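Local coordinates for protein K7 (Vaccinia virus WR, PDB 3JRV) that binds the host RNA helicase DDX3 and suppresses interferon-beta induction, and also blocks NF-kappa-B activation through TRAF6 and IRAK2, helping the virus evade innate immunity, at residues 102-105 with 106-110; 28-31 with 32-36. All coordinates share one frame; numbering follows the deposited sequence.

Contact 1: 102-105 with 106-110; sequences IGIC and AKITE
I104 turns its CG2 anti to the backbone N, while I108 swings CG1 to the side of its own N (chi1 -70°) and runs on extended through chi2 163°, which carries CD1 back one helical turn to I104. The two methyls, I104 CG2 and I108 CD1, meet at 3.7 Å, the side chains crossing obliquely on one flank of the helix. The first torsion lays I108 CG1 against the backbone, 3.2 Å from I104 O, the carbonyl that also accepts the I108 N-H. Four successive i to i+4 bonds hold the helix: A106 N to I102 O, K107 N to G103 O, I108 N to I104 O at 2.9 Å, and T109 N to C105 O at 3.0 Å. The last is the straightest, with an N-H...O angle of 170°. A106 CB lies 3.5 Å from G103 O. K107 CG approaches the same oxygen at 3.4 Å before its chain, bent at chi2, chi3 and chi4, leads the amine away from the preceding turn. T109 sets CG2 3.5 Å from C105 O, whereas its hydroxyl OG1 probably hydrogen-bonds to the carbonyl of I34 on another helix. This regular, mostly buried stretch of helix belongs to helix 95-114 of the all-helical, Bcl-2-like fold, and its flanks pack in different directions. I104 faces helix 60-68 at A64 and Y68 and helix 70-80 at I73 and I76; I108 continues along the latter at V77 and M80. A106 and C105 face helix 26-42, where both touch I34, and E110 forms a salt bridge with R37 of that helix.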
loop_
_atom_site.group_PDB
_atom_site.type_symbol
_atom_site.label_atom_id
_atom_site.label_comp_id
_atom_site.label_asym_id
_atom_site.label_seq_id
_atom_site.Cartn_x
_atom_site.Cartn_y
_atom_site.Cartn_z
ATOM N N ILE A 102 -3.990 -3.644 -2.657
ATOM C CA ILE A 102 -3.288 -2.497 -2.067
ATOM C C ILE A 102 -3.832 -2.183 -0.666
ATOM O O ILE A 102 -3.043 -1.899 0.262
ATOM C CB ILE A 102 -3.386 -1.253 -3.020
ATOM C CG1 ILE A 102 -2.656 -1.597 -4.320
ATOM C CG2 ILE A 102 -2.814 -0.002 -2.326
ATOM C CD1 ILE A 102 -2.971 -0.603 -5.445
ATOM N N GLY A 103 -5.161 -2.168 -0.521
ATOM C CA GLY A 103 -5.820 -1.982 0.779
ATOM C C GLY A 103 -5.320 -2.993 1.803
ATOM O O GLY A 103 -5.091 -2.613 2.977
ATOM N N ILE A 104 -5.226 -4.268 1.408
ATOM C CA ILE A 104 -4.776 -5.338 2.317
ATOM C C ILE A 104 -3.340 -5.123 2.728
ATOM O O ILE A 104 -3.009 -5.279 3.907
ATOM C CB ILE A 104 -4.986 -6.789 1.683
ATOM C CG1 ILE A 104 -6.470 -7.095 1.710
ATOM C CG2 ILE A 104 -4.130 -7.822 2.447
ATOM C CD1 ILE A 104 -6.917 -7.628 3.064
ATOM N N CYS A 105 -2.492 -4.753 1.763
ATOM C CA CYS A 105 -1.094 -4.483 2.098
ATOM C C CYS A 105 -1.028 -3.352 3.128
ATOM O O CYS A 105 -0.218 -3.432 4.073
ATOM C CB CYS A 105 -0.287 -4.119 0.858
ATOM S SG CYS A 105 0.014 -5.529 -0.194
ATOM N N ALA A 106 -1.832 -2.301 2.943
ATOM C CA ALA A 106 -1.826 -1.170 3.900
ATOM C C ALA A 106 -2.305 -1.654 5.268
ATOM O O ALA A 106 -1.771 -1.232 6.309
ATOM C CB ALA A 106 -2.728 -0.046 3.414
ATOM N N LYS A 107 -3.360 -2.471 5.290
ATOM C CA LYS A 107 -3.850 -2.986 6.581
ATOM C C LYS A 107 -2.770 -3.786 7.273
ATOM O O LYS A 107 -2.669 -3.724 8.520
ATOM C CB LYS A 107 -5.146 -3.794 6.420
ATOM C CG LYS A 107 -6.322 -2.880 6.088
ATOM C CD LYS A 107 -6.923 -2.171 7.302
ATOM C CE LYS A 107 -8.198 -2.866 7.783
ATOM N NZ LYS A 107 -9.223 -1.870 8.242
ATOM N N ILE A 108 -2.015 -4.579 6.520
ATOM C CA ILE A 108 -0.995 -5.437 7.124
ATOM C C ILE A 108 0.114 -4.545 7.724
ATOM O O ILE A 108 0.507 -4.742 8.869
ATOM C CB ILE A 108 -0.372 -6.378 6.104
ATOM C CG1 ILE A 108 -1.412 -7.443 5.701
ATOM C CG2 ILE A 108 0.909 -7.027 6.654
ATOM C CD1 ILE A 108 -1.039 -8.144 4.418
ATOM N N THR A 109 0.656 -3.605 6.945
ATOM C CA THR A 109 1.767 -2.816 7.492
ATOM C C THR A 109 1.303 -1.868 8.613
ATOM O O THR A 109 2.061 -1.613 9.560
ATOM C CB THR A 109 2.542 -2.061 6.411
ATOM O OG1 THR A 109 1.707 -1.032 5.858
ATOM C CG2 THR A 109 2.993 -3.054 5.338
ATOM N N GLU A 110 0.070 -1.371 8.564
ATOM C CA GLU A 110 -0.510 -0.609 9.678
ATOM C C GLU A 110 -0.622 -1.508 10.920
ATOM O O GLU A 110 -0.253 -1.099 12.034
ATOM C CB GLU A 110 -1.911 -0.138 9.307
ATOM C CG GLU A 110 -2.623 0.487 10.469
ATOM C CD GLU A 110 -3.956 1.041 10.076
ATOM O OE1 GLU A 110 -4.892 0.239 9.905
ATOM O OE2 GLU A 110 -4.055 2.280 9.950
#

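Contact 2: 28-31 with 32-36; sequences DLID and EYITW
D28 O, L29 O, I30 O and D31 O accept the N-H groups of E32, Y33, I34 and T35 in regular i to i+4 order. I34 N lies 2.9 Å from I30 O. On the apolar flank I30 CG2 comes to 4.2 Å from I34 CG1, a loose touch, while I34 CG1 presses on I30 O at 3.2 Å. Y33 CB sits close over the preceding turn, 3.2 Å from L29 O; with CG anti to the backbone N (chi1 165°) its ring leads off toward helix 52-58, where it stacks edge-to-face with Y54, and I30 O lies at the ring edge. E32 CB is 3.4 Å from D28 O, and its carboxylate is taken up by Y13 N, F14 N and Y54 OH. D31 OD1 and T35 OG1 stand 4.3 Å apart, joined through water: water 1 donates to D31 OD1 at 2.9 Å and is hydrogen-bonded to T35 OG1 at 2.8 Å. A second water also bonds T35 OG1, but its bond to OD1 is weak. From the bound peptide a polar side chain hydrogen-bonds D31 OD1, and basic side chains form salt bridges with D31 OD2 and D28 OD1. D28 and D31, unlike the internally engaged E32, would thus probably make this flank electronegative, suited to a basic ligand; water 1 may help the peptide's groups to fix the D31 carboxylate.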
loop_
_atom_site.group_PDB
_atom_site.type_symbol
_atom_site.label_atom_id
_atom_site.label_comp_id
_atom_site.label_asym_id
_atom_site.label_seq_id
_atom_site.Cartn_x
_atom_site.Cartn_y
_atom_site.Cartn_z
ATOM N N ASP A 28 6.699 3.515 -7.409
ATOM C CA ASP A 28 7.336 4.223 -6.290
ATOM C C ASP A 28 6.278 4.709 -5.310
ATOM O O ASP A 28 6.478 4.645 -4.075
ATOM C CB ASP A 28 8.146 5.428 -6.785
ATOM C CG ASP A 28 9.384 5.035 -7.562
ATOM O OD1 ASP A 28 9.985 3.956 -7.323
ATOM O OD2 ASP A 28 9.721 5.786 -8.500
ATOM N N LEU A 29 5.164 5.231 -5.829
ATOM C CA LEU A 29 4.115 5.763 -4.977
ATOM C C LEU A 29 3.528 4.627 -4.100
ATOM O O LEU A 29 3.323 4.781 -2.894
ATOM C CB LEU A 29 2.982 6.304 -5.885
ATOM C CG LEU A 29 1.682 6.606 -5.143
ATOM C CD1 LEU A 29 1.802 7.670 -4.047
ATOM C CD2 LEU A 29 0.503 6.972 -6.145
ATOM N N ILE A 30 3.196 3.484 -4.691
ATOM C CA ILE A 30 2.549 2.450 -3.882
ATOM C C ILE A 30 3.548 1.893 -2.870
ATOM O O ILE A 30 3.178 1.676 -1.704
ATOM C CB ILE A 30 2.045 1.325 -4.808
ATOM C CG1 ILE A 30 0.908 1.887 -5.696
ATOM C CG2 ILE A 30 1.588 0.111 -3.975
ATOM C CD1 ILE A 30 -0.298 2.397 -4.908
ATOM N N ASP A 31 4.807 1.716 -3.272
ATOM C CA ASP A 31 5.830 1.219 -2.346
ATOM C C ASP A 31 5.910 2.181 -1.152
ATOM O O ASP A 31 5.851 1.761 0.011
ATOM C CB ASP A 31 7.178 1.225 -3.074
ATOM C CG ASP A 31 8.301 0.618 -2.271
ATOM O OD1 ASP A 31 8.016 0.012 -1.202
ATOM O OD2 ASP A 31 9.483 0.725 -2.730
ATOM N N GLU A 32 6.058 3.480 -1.433
ATOM C CA GLU A 32 6.204 4.455 -0.344
ATOM C C GLU A 32 4.976 4.476 0.564
ATOM O O GLU A 32 5.100 4.634 1.789
ATOM C CB GLU A 32 6.502 5.855 -0.928
ATOM C CG GLU A 32 6.505 6.971 0.007
ATOM C CD GLU A 32 6.701 8.261 -0.759
ATOM O OE1 GLU A 32 7.797 8.431 -1.380
ATOM O OE2 GLU A 32 5.711 9.032 -0.778
ATOM N N TYR A 33 3.788 4.507 -0.048
ATOM C CA TYR A 33 2.543 4.630 0.669
ATOM C C TYR A 33 2.404 3.421 1.632
ATOM O O TYR A 33 1.963 3.595 2.797
ATOM C CB TYR A 33 1.388 4.693 -0.347
ATOM C CG TYR A 33 0.049 4.463 0.309
ATOM C CD1 TYR A 33 -0.509 5.413 1.159
ATOM C CD2 TYR A 33 -0.612 3.241 0.138
ATOM C CE1 TYR A 33 -1.733 5.160 1.872
ATOM C CE2 TYR A 33 -1.811 2.978 0.759
ATOM C CZ TYR A 33 -2.359 3.908 1.676
ATOM O OH TYR A 33 -3.560 3.676 2.326
ATOM N N ILE A 34 2.685 2.204 1.149
ATOM C CA ILE A 34 2.558 1.036 2.026
ATOM C C ILE A 34 3.542 1.156 3.209
ATOM O O ILE A 34 3.189 0.859 4.380
ATOM C CB ILE A 34 2.796 -0.275 1.221
ATOM C CG1 ILE A 34 1.650 -0.461 0.190
ATOM C CG2 ILE A 34 2.972 -1.471 2.194
ATOM C CD1 ILE A 34 0.236 -0.473 0.804
ATOM N N THR A 35 4.740 1.663 2.941
ATOM C CA THR A 35 5.659 1.942 4.070
ATOM C C THR A 35 5.111 3.020 5.021
ATOM O O THR A 35 5.113 2.879 6.249
ATOM C CB THR A 35 7.006 2.397 3.544
ATOM O OG1 THR A 35 7.606 1.311 2.836
ATOM C CG2 THR A 35 7.896 2.894 4.713
ATOM N N TRP A 36 4.545 4.082 4.460
ATOM C CA TRP A 36 4.019 5.166 5.264
ATOM C C TRP A 36 2.925 4.675 6.243
ATOM O O TRP A 36 2.852 5.155 7.375
ATOM C CB TRP A 36 3.488 6.266 4.323
ATOM C CG TRP A 36 2.937 7.463 5.066
ATOM C CD1 TRP A 36 3.661 8.556 5.541
ATOM C CD2 TRP A 36 1.561 7.767 5.315
ATOM N NE1 TRP A 36 2.810 9.483 6.102
ATOM C CE2 TRP A 36 1.514 9.033 5.967
ATOM C CE3 TRP A 36 0.346 7.108 5.011
ATOM C CZ2 TRP A 36 0.301 9.642 6.338
ATOM C CZ3 TRP A 36 -0.867 7.710 5.393
ATOM C CH2 TRP A 36 -0.878 8.971 6.044
HETATM O O HOH W 1 6.712 -0.828 1.294
HETATM O O HOH W 2 9.184 2.048 0.783
#

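Contact 2 lies on helix 26-42 and contact 1 on helix 95-114, their centres about 11 Å apart. I34 joins them: its CD1 reaches A106 N at 3.5 Å and C105 CB at 3.7 Å, while I34 O is 2.8 Å from T109 OG1, a polar tie between the two helices. I30 on I102 and Y33 on A106 extend the apolar seam between the helices. Both contacts meet the bound peptide, in different ways: C105 and T109 of 102-110, and D31, I34 and T35 of 28-36, pack on aromatic side chains of the peptide, whereas the salt bridges to basic side chains of the peptide come from D28 and D31 of contact 2.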